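Local coordinates for protein VP2 (Human bocavirus 3, PDB 5US7) that assembles in 60 copies into the T=1 icosahedral capsid of the virus, together with its size variants, at residues 199-204 / 211-216; 298-303 / 314-319; 179-184 / 517-522; 61-66 / 96-101. All blocks are in the same frame, centred on the assembly; numbering follows the deposited sequence.

Contact 1 of 4, residues 199-204 / 211-216; sequences ELAEME and KAIALQ
Leu200, Ala201 and Met203 lie along one side of the short helix 210-215, in the connection between strands 185-190 and 228-230 of the parvovirus jelly-roll protein. The loop has no regular structure here, and no hydrogen bond crosses to the helix. Leu200 meets Ile213 in two ways. Its carbonyl O is 3.4 Å from Ile213 CG2, and its CB lies 4.2 Å from Ile213 CD1. Elsewhere the Leu200 side chain also touches Ile327 of the same chain. Ala201 comes next and points toward the helix. Its CB is 3.5 Å from the CB of Ala214 and 4.0 Å from CG2 of Ile213. Two small methyls facing each other let the backbones come close, with the CA atoms of Ala201 and Ala214 only 4.7 Å apart. Met203 closes the row. Its chain is extended at chi2 and bends at chi3 (86°), which turns the end of the thioether along the helix surface. Lys211 and Ala214 are one helical turn apart, and Met203 spans them. Ile501 of a second subunit also packs on this methionine. Met203 SD sits 3.6 Å from Lys211 CB, while Met203 CE reaches Ala214 CB at 3.5 Å.

Contact 2 of 4, residues 298-303 / 314-319; sequences PGLLSA and AAWMVG
The backbones come nearest at Ala303 and Ala315, whose CA atoms are 5.9 Å apart, and diverge from there. The contact closes a loop that leaves the two-stranded antiparallel sheet 299-300/396-397, in the GH loop of the parvovirus jelly roll, between strands 236-248 and 445-449. No hydrogen bond joins the segments; the Trp316 indole bridges them. It has CG anti to its own carbonyl carbon (chi1 -65°), and its six-membered ring reaches the strand side. Leu300 lies over one face of that ring. Its CD1 sits 3.8 Å from the centroid and 10° off the normal, a well-centred CH-pi contact. Leu300 CB adds to this at 3.7 Å from Trp316 CZ2. The leucine and tryptophan side chains cross at about a right angle. Near the alanines the packing is thinner, with Ala303 CB 4.0 Å from Ala315 O. Beyond Trp316 the chain runs to Gly319, which joins an antiparallel ladder with a strand of a third subunit. Ser302 stands at the indole edge, not over a face. A hydrogen bond to Asp396 OD1 holds its hydroxyl, and Ser302 OG lies near the ring plane, 3.3 Å from Trp316 CZ2.

Contact 3 of 4, residues 179-184 / 517-522; sequences PELPYQ and GAYIQP
Glu180 and Tyr519 form the polar half of this contact, which joins two loops more than 300 residues apart in sequence. The glutamate chain is extended at chi1 but turns at chi2 (-83°), and this carries its carboxylate over the tyrosine. OE1 of Glu180 lies over one face of the ring, 3.1 Å from Tyr519 CE2. The carboxylate is tilted 36° from the ring plane. OE2 of Glu180 is 2.9 Å from Tyr519 OH. Both groups have firmer partners elsewhere. OE2 makes a salt bridge with Arg412, and the tyrosine OH is hydrogen-bonded to Trp488 NE1 of a neighbouring subunit. That tryptophan belongs to a probable nuclear localization signal, thought to be hidden on the inner capsid surface after assembly.

The apolar half is Leu181, whose side chain crosses Tyr519 obliquely. Leu181 CD2 is 3.6 Å from Tyr519 CD1, and Leu181 CD1 is 4.0 Å from Tyr519 CE1. Within the second loop a weak hydrogen bond runs from Gln521 NE2 to Tyr519 O at 3.1 Å.

Glu180 and Tyr519 both touch Pro109, the first residue of helix 109-116. Within the loop 179-184, Pro179 and Pro182 rest on Arg61 of strand 54-65, so the loop borders both that helix and that strand.

Contact 4 of 4, residues 61-66 / 96-101; sequences RQFLVK and SYFNFN
Phe63 and Phe98 meet as a T-shaped pair inside the jelly roll, the eight-stranded sandwich at the heart of parvovirus capsid proteins. Their strands, 54-65 and 96-98, belong to its two facing sheets. This is the compact part of the contact. The edge of Phe98 points at the face of Phe63, with centroids 5.2 Å apart and planes at 84°. Phe98 CE1 stands over the centre of the Phe63 ring and is 3.9 Å from Phe63 CD2. The Phe63 ring is presented to it by a chi1 of 64°, which sets CG between the backbone N and the carbonyl carbon. Val472 touches both rings, and Leu188 also packs on Phe98.

The other end is looser. Val65 CG1 and Ser96 OG approach no closer than 4.1 Å, although the CA atoms of Val65 and Ser96 are 7.1 Å apart, nearer than those of the two phenylalanines. Past Val65, Lys66 is partly exposed and leads away, its NZ hydrogen-bonded to Asn459 of a neighbouring subunit. No hydrogen bond links the two segments. The facing strands are joined here by apolar and aromatic packing, as expected of a sandwich core.

Overall arrangement
Contact 4 comes first along the chain and lies between the facing sheets of the jelly roll. Contact 3 opens next and closes near the C-terminus, so contacts 1 and 2 are nested inside its loop, in series. Contacts 3 and 4 have centres 17 Å apart and meet where Arg61 of strand 54-65 reaches the loop 179-184. Contacts 1 and 2 are 28 Å apart between centres, do not touch, and sit in the loops between jelly-roll strands. The centres of contacts 1 and 3 are about 45 Å apart, on opposite sides of the chain's centre. All four have neighbouring subunits at their segments, but the residues that touch in contact 4 lie in the sandwich interior.

Contact 1 of 4, residues 199-204 / 211-216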
loop_
_atom_site.group_PDB
_atom_site.type_symbol
_atom_site.label_atom_id
_atom_site.label_comp_id
_atom_site.label_asym_id
_atom_site.label_seq_id
_atom_site.Cartn_x
_atom_site.Cartn_y
_atom_site.Cartn_z
ATOM N N GLU A 199 -70.037 -25.074 95.251
ATOM C CA GLU A 199 -69.365 -25.696 96.376
ATOM C C GLU A 199 -67.875 -25.463 96.208
ATOM O O GLU A 199 -67.411 -25.169 95.110
ATOM C CB GLU A 199 -69.670 -27.190 96.405
ATOM C CG GLU A 199 -71.104 -27.508 96.731
ATOM C CD GLU A 199 -71.434 -27.130 98.144
ATOM O OE1 GLU A 199 -70.583 -27.401 99.004
ATOM O OE2 GLU A 199 -72.516 -26.557 98.397
ATOM N N LEU A 200 -67.116 -25.563 97.301
ATOM C CA LEU A 200 -65.708 -25.197 97.186
ATOM C C LEU A 200 -65.605 -23.739 96.764
ATOM O O LEU A 200 -65.449 -23.466 95.572
ATOM C CB LEU A 200 -64.953 -26.071 96.178
ATOM C CG LEU A 200 -64.385 -27.447 96.497
ATOM C CD1 LEU A 200 -65.485 -28.445 96.729
ATOM C CD2 LEU A 200 -63.518 -27.888 95.339
ATOM N N ALA A 201 -65.666 -22.815 97.729
ATOM C CA ALA A 201 -66.066 -21.414 97.592
ATOM C C ALA A 201 -67.572 -21.218 97.570
ATOM O O ALA A 201 -68.090 -20.459 96.748
ATOM C CB ALA A 201 -65.480 -20.779 96.333
ATOM N N GLU A 202 -68.275 -21.906 98.465
ATOM C CA GLU A 202 -69.668 -21.585 98.736
ATOM C C GLU A 202 -69.811 -20.079 99.034
ATOM O O GLU A 202 -70.597 -19.425 98.354
ATOM C CB GLU A 202 -70.221 -22.433 99.888
ATOM C CG GLU A 202 -70.329 -23.914 99.649
ATOM C CD GLU A 202 -70.647 -24.639 100.936
ATOM O OE1 GLU A 202 -70.443 -24.041 102.009
ATOM O OE2 GLU A 202 -71.137 -25.778 100.888
ATOM N N MET A 203 -69.101 -19.497 100.012
ATOM C CA MET A 203 -68.352 -20.167 101.077
ATOM C C MET A 203 -69.175 -19.998 102.345
ATOM O O MET A 203 -69.854 -18.986 102.510
ATOM C CB MET A 203 -66.955 -19.581 101.254
ATOM C CG MET A 203 -66.945 -18.203 101.872
ATOM S SD MET A 203 -65.352 -17.395 101.732
ATOM C CE MET A 203 -65.525 -16.661 100.115
ATOM N N GLU A 204 -69.144 -20.982 103.237
ATOM C CA GLU A 204 -69.982 -20.959 104.427
ATOM C C GLU A 204 -69.128 -20.972 105.683
ATOM O O GLU A 204 -68.288 -21.861 105.862
ATOM C CB GLU A 204 -70.961 -22.133 104.438
ATOM C CG GLU A 204 -71.871 -22.141 105.656
ATOM C CD GLU A 204 -72.774 -20.919 105.737
ATOM O OE1 GLU A 204 -72.927 -20.201 104.725
ATOM O OE2 GLU A 204 -73.324 -20.666 106.828
ATOM N N LYS A 211 -62.306 -19.864 100.760
ATOM C CA LYS A 211 -62.056 -18.448 100.519
ATOM C C LYS A 211 -60.911 -18.249 99.539
ATOM O O LYS A 211 -60.966 -17.355 98.689
ATOM C CB LYS A 211 -61.764 -17.725 101.827
ATOM C CG LYS A 211 -61.556 -16.236 101.648
ATOM C CD LYS A 211 -61.455 -15.526 102.979
ATOM C CE LYS A 211 -61.228 -14.043 102.786
ATOM N NZ LYS A 211 -59.866 -13.760 102.270
ATOM N N ALA A 212 -59.865 -19.064 99.639
ATOM C CA ALA A 212 -58.799 -18.997 98.650
ATOM C C ALA A 212 -59.280 -19.457 97.285
ATOM O O ALA A 212 -58.807 -18.956 96.262
ATOM C CB ALA A 212 -57.609 -19.836 99.102
ATOM N N ILE A 213 -60.210 -20.410 97.245
ATOM C CA ILE A 213 -60.768 -20.841 95.971
ATOM C C ILE A 213 -61.730 -19.797 95.429
ATOM O O ILE A 213 -61.836 -19.615 94.215
ATOM C CB ILE A 213 -61.446 -22.213 96.124
ATOM C CG1 ILE A 213 -60.408 -23.285 96.437
ATOM C CG2 ILE A 213 -62.199 -22.587 94.872
ATOM C CD1 ILE A 213 -61.012 -24.621 96.800
ATOM N N ALA A 214 -62.452 -19.100 96.305
ATOM C CA ALA A 214 -63.343 -18.048 95.836
ATOM C C ALA A 214 -62.556 -16.867 95.312
ATOM O O ALA A 214 -62.930 -16.250 94.312
ATOM C CB ALA A 214 -64.260 -17.590 96.961
ATOM N N LEU A 215 -61.465 -16.546 95.978
ATOM C CA LEU A 215 -60.778 -15.302 95.706
ATOM C C LEU A 215 -59.958 -15.418 94.434
ATOM O O LEU A 215 -59.728 -14.422 93.744
ATOM C CB LEU A 215 -59.930 -14.966 96.923
ATOM C CG LEU A 215 -59.522 -13.540 97.143
ATOM C CD1 LEU A 215 -60.793 -12.748 97.262
ATOM C CD2 LEU A 215 -58.825 -13.537 98.446
ATOM N N GLN A 216 -59.527 -16.629 94.115
ATOM C CA GLN A 216 -59.081 -16.977 92.777
ATOM C C GLN A 216 -60.270 -17.437 91.959
ATOM O O GLN A 216 -60.791 -18.528 92.189
ATOM C CB GLN A 216 -58.070 -18.114 92.820
ATOM C CG GLN A 216 -56.669 -17.796 93.183
ATOM C CD GLN A 216 -55.874 -19.066 93.295
ATOM O OE1 GLN A 216 -56.358 -20.060 93.823
ATOM N NE2 GLN A 216 -54.702 -19.082 92.689
#

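Contact 2 of 4, residues 298-303 / 314-319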
loop_
_atom_site.group_PDB
_atom_site.type_symbol
_atom_site.label_atom_id
_atom_site.label_comp_id
_atom_site.label_asym_id
_atom_site.label_seq_id
_atom_site.Cartn_x
_atom_site.Cartn_y
_atom_site.Cartn_z
ATOM N N PRO A 298 -61.597 -51.348 77.129
ATOM C CA PRO A 298 -61.918 -50.925 78.491
ATOM C C PRO A 298 -63.339 -50.413 78.627
ATOM O O PRO A 298 -63.947 -49.917 77.678
ATOM C CB PRO A 298 -60.902 -49.812 78.751
ATOM C CG PRO A 298 -60.598 -49.293 77.425
ATOM C CD PRO A 298 -60.691 -50.407 76.461
ATOM N N GLY A 299 -63.862 -50.549 79.833
ATOM C CA GLY A 299 -65.144 -49.975 80.162
ATOM C C GLY A 299 -65.497 -50.318 81.591
ATOM O O GLY A 299 -64.988 -51.284 82.165
ATOM N N LEU A 300 -66.379 -49.502 82.159
ATOM C CA LEU A 300 -66.790 -49.644 83.550
ATOM C C LEU A 300 -68.276 -49.963 83.583
ATOM O O LEU A 300 -69.106 -49.088 83.325
ATOM C CB LEU A 300 -66.488 -48.367 84.326
ATOM C CG LEU A 300 -65.017 -47.967 84.400
ATOM C CD1 LEU A 300 -64.866 -46.616 85.063
ATOM C CD2 LEU A 300 -64.204 -49.013 85.133
ATOM N N LEU A 301 -68.611 -51.208 83.900
ATOM C CA LEU A 301 -69.996 -51.639 83.987
ATOM C C LEU A 301 -70.522 -51.721 85.409
ATOM O O LEU A 301 -71.684 -52.083 85.600
ATOM C CB LEU A 301 -70.172 -52.992 83.305
ATOM C CG LEU A 301 -69.917 -52.939 81.806
ATOM C CD1 LEU A 301 -70.028 -54.325 81.205
ATOM C CD2 LEU A 301 -70.889 -51.979 81.158
ATOM N N SER A 302 -69.705 -51.423 86.407
ATOM C CA SER A 302 -70.147 -51.625 87.774
ATOM C C SER A 302 -70.929 -50.412 88.271
ATOM O O SER A 302 -71.125 -49.420 87.564
ATOM C CB SER A 302 -68.958 -51.931 88.678
ATOM O OG SER A 302 -68.062 -50.842 88.722
ATOM N N ALA A 303 -71.376 -50.506 89.510
ATOM C CA ALA A 303 -72.275 -49.559 90.168
ATOM C C ALA A 303 -73.514 -49.348 89.297
ATOM O O ALA A 303 -73.891 -50.228 88.519
ATOM C CB ALA A 303 -71.504 -48.292 90.482
ATOM N N ALA A 314 -75.218 -40.342 87.515
ATOM C CA ALA A 314 -74.099 -40.733 86.667
ATOM C C ALA A 314 -73.777 -42.213 86.786
ATOM O O ALA A 314 -73.769 -42.931 85.781
ATOM C CB ALA A 314 -72.864 -39.906 86.989
ATOM N N ALA A 315 -73.481 -42.651 88.011
ATOM C CA ALA A 315 -72.857 -43.900 88.444
ATOM C C ALA A 315 -71.346 -43.791 88.500
ATOM O O ALA A 315 -70.705 -44.652 89.092
ATOM C CB ALA A 315 -73.231 -45.109 87.573
ATOM N N TRP A 316 -70.758 -42.757 87.914
ATOM C CA TRP A 316 -69.365 -42.417 88.155
ATOM C C TRP A 316 -69.288 -40.906 88.232
ATOM O O TRP A 316 -69.591 -40.236 87.246
ATOM C CB TRP A 316 -68.470 -42.957 87.043
ATOM C CG TRP A 316 -68.448 -44.438 86.996
ATOM C CD1 TRP A 316 -69.250 -45.239 86.252
ATOM C CD2 TRP A 316 -67.580 -45.305 87.725
ATOM N NE1 TRP A 316 -68.941 -46.554 86.470
ATOM C CE2 TRP A 316 -67.915 -46.620 87.373
ATOM C CE3 TRP A 316 -66.551 -45.096 88.641
ATOM C CZ2 TRP A 316 -67.260 -47.719 87.901
ATOM C CZ3 TRP A 316 -65.902 -46.185 89.161
ATOM C CH2 TRP A 316 -66.259 -47.482 88.792
ATOM N N MET A 317 -68.879 -40.370 89.374
ATOM C CA MET A 317 -68.854 -38.926 89.582
ATOM C C MET A 317 -67.408 -38.473 89.724
ATOM O O MET A 317 -66.813 -38.605 90.792
ATOM C CB MET A 317 -69.659 -38.560 90.822
ATOM C CG MET A 317 -71.140 -38.848 90.728
ATOM S SD MET A 317 -72.022 -37.852 89.516
ATOM C CE MET A 317 -72.005 -36.246 90.287
ATOM N N VAL A 318 -66.876 -37.848 88.689
ATOM C CA VAL A 318 -65.514 -37.335 88.730
ATOM C C VAL A 318 -65.540 -35.933 89.321
ATOM O O VAL A 318 -66.268 -35.058 88.842
ATOM C CB VAL A 318 -64.878 -37.353 87.331
ATOM C CG1 VAL A 318 -64.678 -38.775 86.880
ATOM C CG2 VAL A 318 -65.762 -36.659 86.339
ATOM N N GLY A 319 -64.761 -35.717 90.375
ATOM C CA GLY A 319 -64.815 -34.461 91.089
ATOM C C GLY A 319 -63.512 -34.156 91.791
ATOM O O GLY A 319 -62.523 -34.874 91.646
#

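Contact 3 of 4, residues 179-184 / 517-522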
loop_
_atom_site.group_PDB
_atom_site.type_symbol
_atom_site.label_atom_id
_atom_site.label_comp_id
_atom_site.label_asym_id
_atom_site.label_seq_id
_atom_site.Cartn_x
_atom_site.Cartn_y
_atom_site.Cartn_z
ATOM N N PRO A 179 -79.535 -25.522 62.606
ATOM C CA PRO A 179 -80.752 -26.291 62.331
ATOM C C PRO A 179 -80.504 -27.393 61.317
ATOM O O PRO A 179 -79.885 -27.178 60.273
ATOM C CB PRO A 179 -81.715 -25.232 61.794
ATOM C CG PRO A 179 -81.262 -23.999 62.408
ATOM C CD PRO A 179 -79.771 -24.082 62.469
ATOM N N GLU A 180 -80.984 -28.589 61.654
ATOM C CA GLU A 180 -80.808 -29.748 60.790
ATOM C C GLU A 180 -81.421 -29.508 59.426
ATOM O O GLU A 180 -80.891 -29.967 58.412
ATOM C CB GLU A 180 -81.426 -30.971 61.475
ATOM C CG GLU A 180 -81.292 -32.299 60.767
ATOM C CD GLU A 180 -82.338 -32.506 59.702
ATOM O OE1 GLU A 180 -83.385 -31.833 59.767
ATOM O OE2 GLU A 180 -82.126 -33.352 58.810
ATOM N N LEU A 181 -82.516 -28.765 59.384
ATOM C CA LEU A 181 -83.283 -28.525 58.181
ATOM C C LEU A 181 -83.140 -27.067 57.786
ATOM O O LEU A 181 -83.458 -26.200 58.607
ATOM C CB LEU A 181 -84.741 -28.871 58.448
ATOM C CG LEU A 181 -85.760 -28.725 57.339
ATOM C CD1 LEU A 181 -85.448 -29.707 56.236
ATOM C CD2 LEU A 181 -87.141 -28.962 57.903
ATOM N N PRO A 182 -82.673 -26.723 56.581
ATOM C CA PRO A 182 -82.553 -25.302 56.230
ATOM C C PRO A 182 -83.916 -24.642 56.144
ATOM O O PRO A 182 -84.898 -25.233 56.586
ATOM C CB PRO A 182 -81.833 -25.328 54.880
ATOM C CG PRO A 182 -82.139 -26.623 54.322
ATOM C CD PRO A 182 -82.297 -27.590 55.459
ATOM N N TYR A 183 -83.980 -23.390 55.701
ATOM C CA TYR A 183 -85.197 -22.579 55.649
ATOM C C TYR A 183 -85.775 -22.382 57.046
ATOM O O TYR A 183 -86.732 -21.626 57.225
ATOM C CB TYR A 183 -86.280 -23.135 54.702
ATOM C CG TYR A 183 -87.112 -24.311 55.168
ATOM C CD1 TYR A 183 -88.177 -24.128 56.034
ATOM C CD2 TYR A 183 -86.908 -25.580 54.660
ATOM C CE1 TYR A 183 -88.946 -25.177 56.444
ATOM C CE2 TYR A 183 -87.679 -26.639 55.070
ATOM C CZ TYR A 183 -88.704 -26.428 55.964
ATOM O OH TYR A 183 -89.499 -27.460 56.381
ATOM N N GLN A 184 -85.219 -23.067 58.037
ATOM C CA GLN A 184 -85.550 -22.831 59.431
ATOM C C GLN A 184 -84.652 -21.727 59.958
ATOM O O GLN A 184 -83.432 -21.779 59.789
ATOM C CB GLN A 184 -85.359 -24.094 60.267
ATOM C CG GLN A 184 -86.281 -25.242 59.925
ATOM C CD GLN A 184 -87.725 -24.967 60.282
ATOM O OE1 GLN A 184 -88.518 -24.571 59.434
ATOM N NE2 GLN A 184 -88.080 -25.199 61.538
ATOM N N GLY A 517 -97.600 -29.126 59.802
ATOM C CA GLY A 517 -96.269 -29.439 60.262
ATOM C C GLY A 517 -95.122 -28.780 59.515
ATOM O O GLY A 517 -95.310 -27.695 58.973
ATOM N N ALA A 518 -93.941 -29.405 59.451
ATOM C CA ALA A 518 -93.178 -30.100 60.517
ATOM C C ALA A 518 -92.056 -30.800 59.810
ATOM O O ALA A 518 -91.977 -30.787 58.588
ATOM C CB ALA A 518 -93.954 -31.106 61.345
ATOM N N TYR A 519 -91.185 -31.427 60.583
ATOM C CA TYR A 519 -90.168 -32.311 60.042
ATOM C C TYR A 519 -90.282 -33.604 60.822
ATOM O O TYR A 519 -90.045 -33.623 62.032
ATOM C CB TYR A 519 -88.788 -31.692 60.173
ATOM C CG TYR A 519 -87.675 -32.494 59.577
ATOM C CD1 TYR A 519 -87.499 -32.547 58.210
ATOM C CD2 TYR A 519 -86.767 -33.146 60.377
ATOM C CE1 TYR A 519 -86.469 -33.248 57.661
ATOM C CE2 TYR A 519 -85.736 -33.851 59.836
ATOM C CZ TYR A 519 -85.591 -33.897 58.478
ATOM O OH TYR A 519 -84.555 -34.600 57.930
ATOM N N ILE A 520 -90.673 -34.673 60.139
ATOM C CA ILE A 520 -90.940 -35.930 60.816
ATOM C C ILE A 520 -89.623 -36.505 61.314
ATOM O O ILE A 520 -88.629 -36.549 60.581
ATOM C CB ILE A 520 -91.680 -36.880 59.869
ATOM C CG1 ILE A 520 -92.990 -36.243 59.438
ATOM C CG2 ILE A 520 -91.945 -38.210 60.537
ATOM C CD1 ILE A 520 -93.613 -36.898 58.265
ATOM N N GLN A 521 -89.586 -36.855 62.536
ATOM C CA GLN A 521 -88.281 -37.247 63.036
ATOM C C GLN A 521 -88.074 -38.750 62.915
ATOM O O GLN A 521 -89.038 -39.518 62.934
ATOM C CB GLN A 521 -88.130 -36.833 64.491
ATOM C CG GLN A 521 -88.148 -35.344 64.705
ATOM C CD GLN A 521 -87.046 -34.637 63.961
ATOM O OE1 GLN A 521 -85.937 -35.143 63.841
ATOM N NE2 GLN A 521 -87.342 -33.448 63.471
ATOM N N PRO A 522 -86.825 -39.193 62.787
ATOM C CA PRO A 522 -86.541 -40.625 62.914
ATOM C C PRO A 522 -86.873 -41.107 64.314
ATOM O O PRO A 522 -86.454 -40.507 65.304
ATOM C CB PRO A 522 -85.043 -40.714 62.621
ATOM C CG PRO A 522 -84.530 -39.367 62.936
ATOM C CD PRO A 522 -85.605 -38.419 62.532
#

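Contact 4 of 4, residues 61-66 / 96-101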
loop_
_atom_site.group_PDB
_atom_site.type_symbol
_atom_site.label_atom_id
_atom_site.label_comp_id
_atom_site.label_asym_id
_atom_site.label_seq_id
_atom_site.Cartn_x
_atom_site.Cartn_y
_atom_site.Cartn_z
ATOM N N ARG A 61 -77.862 -20.543 56.350
ATOM C CA ARG A 61 -79.049 -20.447 57.181
ATOM C C ARG A 61 -79.248 -19.028 57.673
ATOM O O ARG A 61 -78.353 -18.189 57.613
ATOM C CB ARG A 61 -78.991 -21.430 58.346
ATOM C CG ARG A 61 -79.400 -22.800 57.911
ATOM C CD ARG A 61 -79.100 -23.838 58.912
ATOM N NE ARG A 61 -79.572 -25.134 58.471
ATOM C CZ ARG A 61 -79.016 -25.847 57.502
ATOM N NH1 ARG A 61 -77.993 -25.375 56.819
ATOM N NH2 ARG A 61 -79.514 -27.025 57.187
ATOM N N GLN A 62 -80.458 -18.780 58.142
ATOM C CA GLN A 62 -80.902 -17.490 58.631
ATOM C C GLN A 62 -80.828 -17.519 60.147
ATOM O O GLN A 62 -81.236 -18.501 60.766
ATOM C CB GLN A 62 -82.342 -17.247 58.184
ATOM C CG GLN A 62 -82.852 -15.828 58.216
ATOM C CD GLN A 62 -82.297 -15.003 57.086
ATOM O OE1 GLN A 62 -82.386 -15.397 55.930
ATOM N NE2 GLN A 62 -81.766 -13.837 57.401
ATOM N N PHE A 63 -80.315 -16.455 60.752
ATOM C CA PHE A 63 -80.239 -16.406 62.203
ATOM C C PHE A 63 -80.809 -15.094 62.708
ATOM O O PHE A 63 -81.065 -14.171 61.938
ATOM C CB PHE A 63 -78.805 -16.586 62.707
ATOM C CG PHE A 63 -77.872 -15.500 62.292
ATOM C CD1 PHE A 63 -77.740 -14.359 63.046
ATOM C CD2 PHE A 63 -77.101 -15.632 61.170
ATOM C CE1 PHE A 63 -76.887 -13.373 62.669
ATOM C CE2 PHE A 63 -76.242 -14.645 60.799
ATOM C CZ PHE A 63 -76.135 -13.520 61.544
ATOM N N LEU A 64 -81.033 -15.015 64.018
ATOM C CA LEU A 64 -81.260 -13.724 64.642
ATOM C C LEU A 64 -80.593 -13.697 66.006
ATOM O O LEU A 64 -80.329 -14.734 66.613
ATOM C CB LEU A 64 -82.747 -13.371 64.765
ATOM C CG LEU A 64 -83.720 -14.014 65.736
ATOM C CD1 LEU A 64 -83.630 -13.358 67.087
ATOM C CD2 LEU A 64 -85.089 -13.828 65.197
ATOM N N VAL A 65 -80.338 -12.482 66.480
ATOM C CA VAL A 65 -79.583 -12.233 67.698
ATOM C C VAL A 65 -80.360 -11.234 68.541
ATOM O O VAL A 65 -80.794 -10.200 68.029
ATOM C CB VAL A 65 -78.181 -11.688 67.383
ATOM C CG1 VAL A 65 -77.386 -11.512 68.643
ATOM C CG2 VAL A 65 -77.469 -12.576 66.411
ATOM N N LYS A 66 -80.540 -11.539 69.817
ATOM C CA LYS A 66 -81.257 -10.684 70.748
ATOM C C LYS A 66 -80.285 -9.849 71.581
ATOM O O LYS A 66 -79.087 -9.791 71.304
ATOM C CB LYS A 66 -82.165 -11.532 71.630
ATOM C CG LYS A 66 -83.295 -12.180 70.895
ATOM C CD LYS A 66 -84.080 -13.058 71.833
ATOM C CE LYS A 66 -85.233 -13.730 71.121
ATOM N NZ LYS A 66 -85.975 -14.639 72.032
ATOM N N SER A 96 -73.841 -13.935 72.124
ATOM C CA SER A 96 -74.414 -15.153 71.587
ATOM C C SER A 96 -73.368 -15.796 70.696
ATOM O O SER A 96 -72.387 -15.159 70.315
ATOM C CB SER A 96 -75.678 -14.870 70.783
ATOM O OG SER A 96 -76.683 -14.299 71.591
ATOM N N TYR A 97 -73.560 -17.065 70.366
ATOM C CA TYR A 97 -72.534 -17.769 69.619
ATOM C C TYR A 97 -73.161 -18.744 68.637
ATOM O O TYR A 97 -74.301 -19.177 68.796
ATOM C CB TYR A 97 -71.572 -18.489 70.565
ATOM C CG TYR A 97 -72.213 -19.569 71.379
ATOM C CD1 TYR A 97 -72.174 -20.881 70.962
ATOM C CD2 TYR A 97 -72.878 -19.276 72.548
ATOM C CE1 TYR A 97 -72.760 -21.863 71.688
ATOM C CE2 TYR A 97 -73.470 -20.256 73.281
ATOM C CZ TYR A 97 -73.408 -21.549 72.846
ATOM O OH TYR A 97 -74.000 -22.541 73.580
ATOM N N PHE A 98 -72.391 -19.069 67.606
ATOM C CA PHE A 98 -72.771 -20.041 66.596
ATOM C C PHE A 98 -72.172 -21.388 66.959
ATOM O O PHE A 98 -70.972 -21.480 67.230
ATOM C CB PHE A 98 -72.262 -19.627 65.218
ATOM C CG PHE A 98 -72.752 -18.299 64.753
ATOM C CD1 PHE A 98 -73.977 -18.171 64.143
ATOM C CD2 PHE A 98 -71.967 -17.180 64.896
ATOM C CE1 PHE A 98 -74.414 -16.953 63.709
ATOM C CE2 PHE A 98 -72.403 -15.959 64.459
ATOM C CZ PHE A 98 -73.628 -15.848 63.862
ATOM N N ASN A 99 -72.992 -22.431 66.943
ATOM C CA ASN A 99 -72.538 -23.786 67.229
ATOM C C ASN A 99 -72.781 -24.650 66.002
ATOM O O ASN A 99 -73.926 -24.986 65.691
ATOM C CB ASN A 99 -73.260 -24.348 68.447
ATOM C CG ASN A 99 -72.672 -25.647 68.913
ATOM O OD1 ASN A 99 -71.493 -25.912 68.708
ATOM N ND2 ASN A 99 -73.485 -26.465 69.561
ATOM N N PHE A 100 -71.705 -25.026 65.322
ATOM C CA PHE A 100 -71.778 -25.819 64.105
ATOM C C PHE A 100 -71.585 -27.302 64.345
ATOM O O PHE A 100 -71.469 -28.058 63.381
ATOM C CB PHE A 100 -70.751 -25.335 63.091
ATOM C CG PHE A 100 -70.993 -23.952 62.618
ATOM C CD1 PHE A 100 -71.944 -23.701 61.658
ATOM C CD2 PHE A 100 -70.264 -22.902 63.118
ATOM C CE1 PHE A 100 -72.171 -22.429 61.218
ATOM C CE2 PHE A 100 -70.485 -21.631 62.678
ATOM C CZ PHE A 100 -71.440 -21.394 61.727
ATOM N N ASN A 101 -71.524 -27.738 65.594
ATOM C CA ASN A 101 -71.025 -29.072 65.899
ATOM C C ASN A 101 -72.191 -30.047 65.917
ATOM O O ASN A 101 -72.897 -30.172 66.916
ATOM C CB ASN A 101 -70.308 -29.033 67.240
ATOM C CG ASN A 101 -69.596 -30.298 67.554
ATOM O OD1 ASN A 101 -69.153 -31.001 66.666
ATOM N ND2 ASN A 101 -69.469 -30.599 68.834
#